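Local coordinates for Lmo2349 protein (Listeria monocytogenes, PDB 4GVO), which probably binds L-cystine or a related amino acid outside the membrane and passes it to an ABC transporter for uptake, at residues A[13-18]-A[51-56]; A[90-95]-A[215-220]; A[99-104]-A[191-196]. All blocks are in the same frame, centred on the assembly; numbering follows the deposited sequence.

Interaction 1 of 3, residues A[13-18]-A[51-56]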
loop_
_atom_site.group_PDB
_atom_site.type_symbol
_atom_site.label_atom_id
_atom_site.label_comp_id
_atom_site.label_asym_id
_atom_site.label_seq_id
_atom_site.Cartn_x
_atom_site.Cartn_y
_atom_site.Cartn_z
ATOM N N VAL A 13 -2.552 -8.540 13.943
ATOM C CA VAL A 13 -2.255 -7.957 12.636
ATOM C C VAL A 13 -2.584 -6.483 12.634
ATOM O O VAL A 13 -3.747 -6.094 12.783
ATOM C CB VAL A 13 -3.094 -8.675 11.540
ATOM C CG1 VAL A 13 -2.743 -8.146 10.152
ATOM C CG2 VAL A 13 -2.913 -10.197 11.609
ATOM N N GLY A 14 -1.578 -5.639 12.446
ATOM C CA GLY A 14 -1.816 -4.242 12.259
ATOM C C GLY A 14 -2.263 -3.946 10.846
ATOM O O GLY A 14 -1.655 -4.422 9.891
ATOM N N THR A 15 -3.308 -3.147 10.736
ATOM C CA THR A 15 -3.762 -2.642 9.461
ATOM C C THR A 15 -4.402 -1.286 9.628
ATOM O O THR A 15 -4.484 -0.765 10.750
ATOM C CB THR A 15 -4.679 -3.679 8.773
ATOM O OG1 THR A 15 -4.839 -3.335 7.383
ATOM C CG2 THR A 15 -6.056 -3.788 9.440
ATOM N N GLY A 16 -4.847 -0.703 8.529
ATOM C CA GLY A 16 -5.500 0.598 8.527
ATOM C C GLY A 16 -6.998 0.500 8.242
ATOM O O GLY A 16 -7.586 -0.588 8.137
ATOM N N THR A 17 -7.607 1.672 8.134
ATOM C CA THR A 17 -9.005 1.791 7.736
ATOM C C THR A 17 -9.210 2.805 6.626
ATOM O O THR A 17 -10.361 3.053 6.236
ATOM C CB THR A 17 -9.904 2.205 8.923
ATOM O OG1 THR A 17 -9.539 3.523 9.373
ATOM C CG2 THR A 17 -9.778 1.168 10.068
ATOM N N GLN A 18 -8.124 3.313 6.028
ATOM C CA GLN A 18 -8.224 4.438 5.106
ATOM C C GLN A 18 -7.675 4.112 3.734
ATOM O O GLN A 18 -7.237 5.005 3.010
ATOM C CB GLN A 18 -7.500 5.652 5.670
ATOM C CG GLN A 18 -8.021 6.076 7.035
ATOM C CD GLN A 18 -9.437 6.584 6.984
ATOM O OE1 GLN A 18 -9.730 7.513 6.232
ATOM N NE2 GLN A 18 -10.332 5.982 7.781
ATOM N N PHE A 51 -5.991 -15.108 14.098
ATOM C CA PHE A 51 -5.553 -13.769 13.698
ATOM C C PHE A 51 -6.606 -12.777 14.133
ATOM O O PHE A 51 -7.804 -12.953 13.875
ATOM C CB PHE A 51 -5.343 -13.688 12.186
ATOM C CG PHE A 51 -4.138 -14.440 11.685
ATOM C CD1 PHE A 51 -4.106 -15.827 11.636
ATOM C CD2 PHE A 51 -3.001 -13.763 11.211
ATOM C CE1 PHE A 51 -2.995 -16.516 11.177
ATOM C CE2 PHE A 51 -1.905 -14.478 10.737
ATOM C CZ PHE A 51 -1.928 -15.852 10.692
ATOM N N LYS A 52 -6.158 -11.717 14.763
ATOM C CA LYS A 52 -7.018 -10.622 15.093
ATOM C C LYS A 52 -6.391 -9.321 14.615
ATOM O O LYS A 52 -5.192 -9.238 14.496
ATOM C CB LYS A 52 -7.243 -10.550 16.571
ATOM C CG LYS A 52 -6.039 -10.291 17.375
ATOM C CD LYS A 52 -6.362 -10.294 18.865
ATOM C CE LYS A 52 -7.311 -9.170 19.269
ATOM N NZ LYS A 52 -7.546 -9.167 20.732
ATOM N N PHE A 53 -7.217 -8.309 14.383
ATOM C CA PHE A 53 -6.727 -7.059 13.863
ATOM C C PHE A 53 -6.600 -5.997 14.954
ATOM O O PHE A 53 -7.363 -5.955 15.920
ATOM C CB PHE A 53 -7.653 -6.557 12.744
ATOM C CG PHE A 53 -7.696 -7.466 11.554
ATOM C CD1 PHE A 53 -6.692 -7.433 10.590
ATOM C CD2 PHE A 53 -8.708 -8.407 11.423
ATOM C CE1 PHE A 53 -6.751 -8.272 9.506
ATOM C CE2 PHE A 53 -8.739 -9.271 10.350
ATOM C CZ PHE A 53 -7.760 -9.191 9.388
ATOM N N LYS A 54 -5.635 -5.108 14.709
ATOM C CA LYS A 54 -5.446 -3.881 15.464
ATOM C C LYS A 54 -5.313 -2.762 14.437
ATOM O O LYS A 54 -4.330 -2.700 13.702
ATOM C CB LYS A 54 -4.204 -3.949 16.354
ATOM C CG LYS A 54 -4.023 -2.729 17.243
ATOM C CD LYS A 54 -2.694 -2.710 17.987
ATOM C CE LYS A 54 -2.623 -3.660 19.161
ATOM N NZ LYS A 54 -3.321 -3.141 20.381
ATOM N N THR A 55 -6.341 -1.906 14.358
ATOM C CA THR A 55 -6.360 -0.833 13.385
ATOM C C THR A 55 -5.696 0.407 13.949
ATOM O O THR A 55 -5.748 0.671 15.134
ATOM C CB THR A 55 -7.777 -0.533 12.901
ATOM O OG1 THR A 55 -8.592 -0.163 14.015
ATOM C CG2 THR A 55 -8.354 -1.744 12.188
ATOM N N MET A 56 -5.038 1.126 13.056
ATOM C CA MET A 56 -4.264 2.322 13.419
ATOM C C MET A 56 -4.046 3.152 12.178
ATOM O O MET A 56 -4.322 2.700 11.060
ATOM C CB MET A 56 -2.954 1.971 14.154
ATOM C CG MET A 56 -2.005 1.212 13.283
ATOM S SD MET A 56 -0.635 0.572 14.216
ATOM C CE MET A 56 -1.438 -0.731 15.183
HETATM O O HOH W 1 -5.984 3.876 9.219
#
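Val-13 pairs with Phe-53, and Gly-14 and Thr-15 pair in turn with Lys-54 and Thr-55. This is the parallel strand pair of a beta-alpha-beta crossover: helix 34-44 lies in the chain between strands 9-15 and 49-55, after a small three-stranded antiparallel sheet. Such units build the lobes of periplasmic binding proteins. The backbones are laced by alternating bonds. Val-13 N gives a nearly straight one to Lys-52 O (2.8 Å, 170° at the hydrogen). Val-13 O then takes Lys-54 N at 2.9 Å. Thr-15 N bonds to Lys-54 O, and Met-56 N to Thr-15 O. The last is more bent, at 142°.

Val-13 carries much of the side-chain contact. Its CB lies 3.9 Å from Phe-53 CD1, and the two side chains run side by side, pointing the same way. CG1 is anti to the backbone N (chi1 -177°) and sits 4.0 Å from Phe-53 CD1. CG2 turns to the other aromatic residue. It meets Phe-51 CD2 at 3.6 Å, at the ring edge and in the ring plane. Val-39 of helix 34-44 touches Val-13, Phe-51 and Phe-53, so the helix packs on this part of the face.

Thr-15 lies on the same face. Its CG2 reaches both Phe-53 CD1 and Thr-55 CG2, while its OG1 bonds to Ala-74 O. Beyond Thr-15 the strand pairing gives way to water. One water accepts from Thr-17 N at 2.9 Å and donates to Met-56 O at 2.7 Å. Leu-31 packs on Thr-15, Thr-17 and Thr-55. Near it the Thr-17 and Thr-55 side chains cross at about a right angle, with Thr-17 CG2 3.9 Å from Thr-55 CB.

Interaction 2 of 3, residues A[90-95]-A[215-220]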
loop_
_atom_site.group_PDB
_atom_site.type_symbol
_atom_site.label_atom_id
_atom_site.label_comp_id
_atom_site.label_asym_id
_atom_site.label_seq_id
_atom_site.Cartn_x
_atom_site.Cartn_y
_atom_site.Cartn_z
ATOM N N ASN A 90 7.589 -11.993 4.340
ATOM C CA ASN A 90 7.344 -13.357 3.907
ATOM C C ASN A 90 7.814 -13.503 2.445
ATOM O O ASN A 90 8.106 -12.497 1.782
ATOM C CB ASN A 90 5.900 -13.768 4.129
ATOM C CG ASN A 90 4.953 -13.069 3.197
ATOM O OD1 ASN A 90 4.881 -11.845 3.214
ATOM N ND2 ASN A 90 4.235 -13.831 2.377
ATOM N N ASP A 91 7.906 -14.746 1.949
ATOM C CA ASP A 91 8.436 -15.023 0.597
ATOM C C ASP A 91 7.441 -14.864 -0.522
ATOM O O ASP A 91 7.845 -14.655 -1.683
ATOM C CB ASP A 91 9.004 -16.457 0.487
ATOM C CG ASP A 91 10.383 -16.619 1.137
ATOM O OD1 ASP A 91 10.960 -15.659 1.677
ATOM O OD2 ASP A 91 10.908 -17.751 1.100
ATOM N N VAL A 92 6.149 -14.993 -0.223
ATOM C CA VAL A 92 5.148 -15.040 -1.279
ATOM C C VAL A 92 4.425 -13.689 -1.396
ATOM O O VAL A 92 3.743 -13.268 -0.467
ATOM C CB VAL A 92 4.159 -16.186 -1.032
ATOM C CG1 VAL A 92 3.103 -16.226 -2.130
ATOM C CG2 VAL A 92 4.907 -17.539 -0.909
ATOM N N ALA A 93 4.541 -13.020 -2.534
ATOM C CA ALA A 93 3.902 -11.719 -2.738
ATOM C C ALA A 93 2.411 -11.899 -2.954
ATOM O O ALA A 93 1.935 -12.964 -3.445
ATOM C CB ALA A 93 4.508 -11.056 -3.983
ATOM N N TYR A 94 1.639 -10.877 -2.602
ATOM C CA TYR A 94 0.227 -10.899 -2.877
ATOM C C TYR A 94 -0.326 -9.698 -3.657
ATOM O O TYR A 94 -1.540 -9.578 -3.853
ATOM C CB TYR A 94 -0.574 -11.183 -1.617
ATOM C CG TYR A 94 -0.599 -10.107 -0.540
ATOM C CD1 TYR A 94 0.350 -10.083 0.481
ATOM C CD2 TYR A 94 -1.577 -9.111 -0.531
ATOM C CE1 TYR A 94 0.306 -9.142 1.488
ATOM C CE2 TYR A 94 -1.659 -8.187 0.482
ATOM C CZ TYR A 94 -0.722 -8.208 1.513
ATOM O OH TYR A 94 -0.739 -7.315 2.545
ATOM N N ASN A 95 0.557 -8.852 -4.164
ATOM C CA ASN A 95 0.169 -7.803 -5.119
ATOM C C ASN A 95 1.460 -7.250 -5.755
ATOM O O ASN A 95 2.558 -7.524 -5.246
ATOM C CB ASN A 95 -0.633 -6.651 -4.474
ATOM C CG ASN A 95 -1.475 -5.912 -5.469
ATOM O OD1 ASN A 95 -1.584 -6.340 -6.640
ATOM N ND2 ASN A 95 -2.063 -4.820 -5.048
ATOM N N GLU A 215 2.900 -20.785 3.542
ATOM C CA GLU A 215 2.209 -22.036 3.220
ATOM C C GLU A 215 0.734 -21.768 2.921
ATOM O O GLU A 215 0.181 -22.212 1.918
ATOM C CB GLU A 215 2.379 -23.036 4.371
ATOM C CG GLU A 215 3.772 -23.592 4.476
ATOM C CD GLU A 215 4.091 -24.316 5.790
ATOM O OE1 GLU A 215 3.248 -24.362 6.718
ATOM O OE2 GLU A 215 5.221 -24.838 5.917
ATOM N N ALA A 216 0.114 -20.981 3.780
ATOM C CA ALA A 216 -1.282 -20.659 3.578
ATOM C C ALA A 216 -1.502 -19.853 2.283
ATOM O O ALA A 216 -2.412 -20.137 1.492
ATOM C CB ALA A 216 -1.821 -19.897 4.783
ATOM N N LEU A 217 -0.686 -18.816 2.083
ATOM C CA LEU A 217 -0.831 -17.984 0.912
ATOM C C LEU A 217 -0.582 -18.829 -0.353
ATOM O O LEU A 217 -1.275 -18.637 -1.346
ATOM C CB LEU A 217 0.146 -16.796 0.967
ATOM C CG LEU A 217 -0.040 -15.682 -0.085
ATOM C CD1 LEU A 217 -1.466 -15.274 -0.389
ATOM C CD2 LEU A 217 0.821 -14.472 0.335
ATOM N N GLN A 218 0.405 -19.724 -0.351
ATOM C CA GLN A 218 0.632 -20.537 -1.538
ATOM C C GLN A 218 -0.589 -21.397 -1.848
ATOM O O GLN A 218 -0.940 -21.575 -2.993
ATOM C CB GLN A 218 1.854 -21.436 -1.347
ATOM C CG GLN A 218 2.276 -22.110 -2.642
ATOM C CD GLN A 218 2.713 -21.066 -3.669
ATOM O OE1 GLN A 218 3.622 -20.276 -3.404
ATOM N NE2 GLN A 218 2.073 -21.049 -4.827
ATOM N N SER A 219 -1.237 -21.943 -0.820
ATOM C CA SER A 219 -2.453 -22.734 -1.077
ATOM C C SER A 219 -3.604 -21.882 -1.608
ATOM O O SER A 219 -4.406 -22.346 -2.413
ATOM C CB SER A 219 -2.878 -23.526 0.164
ATOM O OG SER A 219 -3.405 -22.718 1.180
ATOM N N ILE A 220 -3.681 -20.630 -1.183
ATOM C CA ILE A 220 -4.642 -19.663 -1.690
ATOM C C ILE A 220 -4.386 -19.319 -3.154
ATOM O O ILE A 220 -5.321 -19.144 -3.935
ATOM C CB ILE A 220 -4.637 -18.433 -0.763
ATOM C CG1 ILE A 220 -5.237 -18.816 0.605
ATOM C CG2 ILE A 220 -5.367 -17.222 -1.348
ATOM C CD1 ILE A 220 -4.903 -17.836 1.727
#
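Val-92 and Leu-217 mark the nearest backbone approach, with CA atoms 7.0 Å apart, where the irregular loop 90-95 passes a turn of helix 207-222. The contact packs this helix, near the C-terminal end of the chain, on the loop between strands 88-89 and 95-104. Leu-217 bridges the gap. Its CG is anti to the backbone N (chi1 -170°) and lies 3.8 Å from Val-92 CG1. The two side chains slide past each other in opposite directions. Leu-217 CD2 goes deepest into the loop. It sits 3.3 Å from Val-92 O, 4.0 Å from Asn-90 ND2 and 4.1 Å from Tyr-94 CB. Leu-38 of helix 34-44 also touches Leu-217 and Tyr-94.

Gln-218 crosses Val-92 at about a right angle. Its OE1 is 3.9 Å from Val-92 CG2, and its NE2 bonds to Asp-222.

Polar bonds lie beside these mainly van der Waals contacts. Asn-90 ND2 makes a weak bond to Val-92 O (2.9 Å). Tyr-94 stacks on Phe-200, and its OH bonds to Asp-35. Contacts of Leu-217 give no directed bond, while Asp-214, in the same helix, binds the loop through Asn-90 ND2 and the N-H groups of Asp-91 and Val-92.

Interaction 3 of 3, residues A[99-104]-A[191-196]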
loop_
_atom_site.group_PDB
_atom_site.type_symbol
_atom_site.label_atom_id
_atom_site.label_comp_id
_atom_site.label_asym_id
_atom_site.label_seq_id
_atom_site.Cartn_x
_atom_site.Cartn_y
_atom_site.Cartn_z
ATOM N N LEU A 99 4.867 2.208 -8.934
ATOM C CA LEU A 99 4.615 3.622 -8.631
ATOM C C LEU A 99 4.938 4.538 -9.814
ATOM O O LEU A 99 5.959 4.389 -10.461
ATOM C CB LEU A 99 5.480 4.065 -7.450
ATOM C CG LEU A 99 5.119 3.423 -6.090
ATOM C CD1 LEU A 99 6.123 3.886 -5.009
ATOM C CD2 LEU A 99 3.670 3.720 -5.711
ATOM N N GLN A 100 4.066 5.495 -10.044
ATOM C CA GLN A 100 4.247 6.547 -11.017
ATOM C C GLN A 100 3.826 7.877 -10.424
ATOM O O GLN A 100 2.908 7.917 -9.585
ATOM C CB GLN A 100 3.403 6.314 -12.286
ATOM C CG GLN A 100 3.958 5.217 -13.186
ATOM C CD GLN A 100 2.983 4.815 -14.251
ATOM O OE1 GLN A 100 2.104 4.037 -14.005
ATOM N NE2 GLN A 100 3.116 5.418 -15.449
ATOM N N LEU A 101 4.424 8.963 -10.890
ATOM C CA LEU A 101 3.855 10.277 -10.641
ATOM C C LEU A 101 2.403 10.281 -11.063
ATOM O O LEU A 101 2.017 9.673 -12.054
ATOM C CB LEU A 101 4.587 11.370 -11.364
ATOM C CG LEU A 101 6.061 11.579 -11.029
ATOM C CD1 LEU A 101 6.651 12.697 -11.883
ATOM C CD2 LEU A 101 6.266 11.846 -9.529
ATOM N N THR A 102 1.597 10.982 -10.276
ATOM C CA THR A 102 0.162 11.012 -10.494
ATOM C C THR A 102 -0.256 12.482 -10.386
ATOM O O THR A 102 0.168 13.198 -9.493
ATOM C CB THR A 102 -0.529 10.128 -9.453
ATOM O OG1 THR A 102 -0.157 8.764 -9.682
ATOM C CG2 THR A 102 -2.060 10.246 -9.551
ATOM N N VAL A 103 -1.051 12.930 -11.356
ATOM C CA VAL A 103 -1.434 14.326 -11.498
ATOM C C VAL A 103 -2.932 14.448 -11.787
ATOM O O VAL A 103 -3.615 13.467 -12.038
ATOM C CB VAL A 103 -0.629 14.982 -12.638
ATOM C CG1 VAL A 103 0.875 15.012 -12.314
ATOM C CG2 VAL A 103 -0.916 14.273 -13.973
ATOM N N LEU A 104 -3.450 15.668 -11.718
ATOM C CA LEU A 104 -4.807 15.928 -12.249
ATOM C C LEU A 104 -4.883 15.527 -13.720
ATOM O O LEU A 104 -3.943 15.724 -14.484
ATOM C CB LEU A 104 -5.099 17.378 -12.170
ATOM C CG LEU A 104 -5.564 18.005 -10.958
ATOM C CD1 LEU A 104 -5.929 19.453 -11.401
ATOM C CD2 LEU A 104 -6.771 17.270 -10.362
ATOM N N ASP A 191 7.359 7.569 -16.174
ATOM C CA ASP A 191 7.922 6.228 -16.052
ATOM C C ASP A 191 7.605 5.608 -14.709
ATOM O O ASP A 191 7.298 6.316 -13.726
ATOM C CB ASP A 191 9.409 6.270 -16.296
ATOM C CG ASP A 191 9.759 6.666 -17.757
ATOM O OD1 ASP A 191 8.908 6.461 -18.670
ATOM O OD2 ASP A 191 10.859 7.202 -17.933
ATOM N N VAL A 192 7.654 4.295 -14.657
ATOM C CA VAL A 192 7.549 3.588 -13.380
ATOM C C VAL A 192 8.818 3.845 -12.560
ATOM O O VAL A 192 9.931 3.576 -13.014
ATOM C CB VAL A 192 7.300 2.103 -13.611
ATOM C CG1 VAL A 192 7.319 1.291 -12.302
ATOM C CG2 VAL A 192 6.003 1.875 -14.335
ATOM N N LEU A 193 8.625 4.423 -11.364
ATOM C CA LEU A 193 9.695 4.865 -10.493
ATOM C C LEU A 193 10.112 3.819 -9.484
ATOM O O LEU A 193 11.191 3.939 -8.912
ATOM C CB LEU A 193 9.278 6.141 -9.766
ATOM C CG LEU A 193 8.872 7.345 -10.653
ATOM C CD1 LEU A 193 8.328 8.470 -9.766
ATOM C CD2 LEU A 193 9.991 7.791 -11.594
ATOM N N SER A 194 9.269 2.824 -9.270
ATOM C CA SER A 194 9.539 1.726 -8.359
ATOM C C SER A 194 8.574 0.608 -8.741
ATOM O O SER A 194 7.423 0.888 -9.068
ATOM C CB SER A 194 9.265 2.195 -6.917
ATOM O OG SER A 194 9.363 1.107 -5.972
ATOM N N ASN A 195 9.039 -0.638 -8.660
ATOM C CA ASN A 195 8.222 -1.788 -9.022
ATOM C C ASN A 195 8.325 -2.904 -7.960
ATOM O O ASN A 195 8.521 -4.071 -8.291
ATOM C CB ASN A 195 8.576 -2.332 -10.413
ATOM C CG ASN A 195 7.507 -3.265 -10.955
ATOM O OD1 ASN A 195 6.338 -3.231 -10.521
ATOM N ND2 ASN A 195 7.898 -4.133 -11.853
ATOM N N ALA A 196 8.192 -2.515 -6.687
ATOM C CA ALA A 196 8.189 -3.456 -5.567
ATOM C C ALA A 196 6.932 -4.302 -5.554
ATOM O O ALA A 196 5.827 -3.832 -5.926
ATOM C CB ALA A 196 8.338 -2.721 -4.255
HETATM O O HOH W 2 6.243 8.716 -13.149
#
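The flat groups that meet between Leu-99 and residues 193-194 are peptide units, and no aromatic ring takes part. Leu-193 N bonds to Leu-99 O (2.8 Å) and Leu-99 N to Ser-194 O (2.9 Å), both close to straight. The two segments belong to strands 95-104 and 191-202, an antiparallel pair in the mixed sheet of a periplasmic-binding-protein fold. The pairing is brief: the short strand axes lie at 119°, and 191-194 is only weakly bonded as a strand.

Leu-99 CD1 lies 4.0 Å from Ser-194 CB. The Leu-99 side chain is about 6 Å from the bound histidine and s-oxy cysteine. Ser-194 touches Asn-128, a pocket residue, so the contact lies beside the ligand site. Leu-101 CD2 meets Leu-193 CD1 at 4.0 Å, and helix 128-139 covers both through Leu-133 and Val-132. Gln-100 uses its aliphatic part: CG is anti to the carbonyl carbon (chi1 -74°) and lies 3.6 Å from Asp-191 O. Its NE2 bonds to Gly-190 O. Past Leu-99 the strands splay, and a water fills in, accepting from Leu-101 N at 2.9 Å and donating to Asp-191 O at 2.7 Å.

Interactions 1 and 3 both belong to the mixed sheet, but on opposite sides of the chain's centre, with centres about 26 Å apart. Interaction 1 is a regular parallel ladder; interaction 3 is a brief antiparallel meeting held by two backbone bonds. Both are partly buried, with exposed residues at their margins, whereas none of the touching residues of interaction 2 is exposed. Interaction 2 joins a loop to a helix by mainly van der Waals contacts, without backbone bonds between its segments. Its centre is about 19 Å from that of interaction 1, and helix 34-44 touches side chains of both. Interactions 2 and 3 share chain neighbours: strand 191-202 leads to helix 207-222, and interaction 3 nests inside the loop that interaction 2 closes.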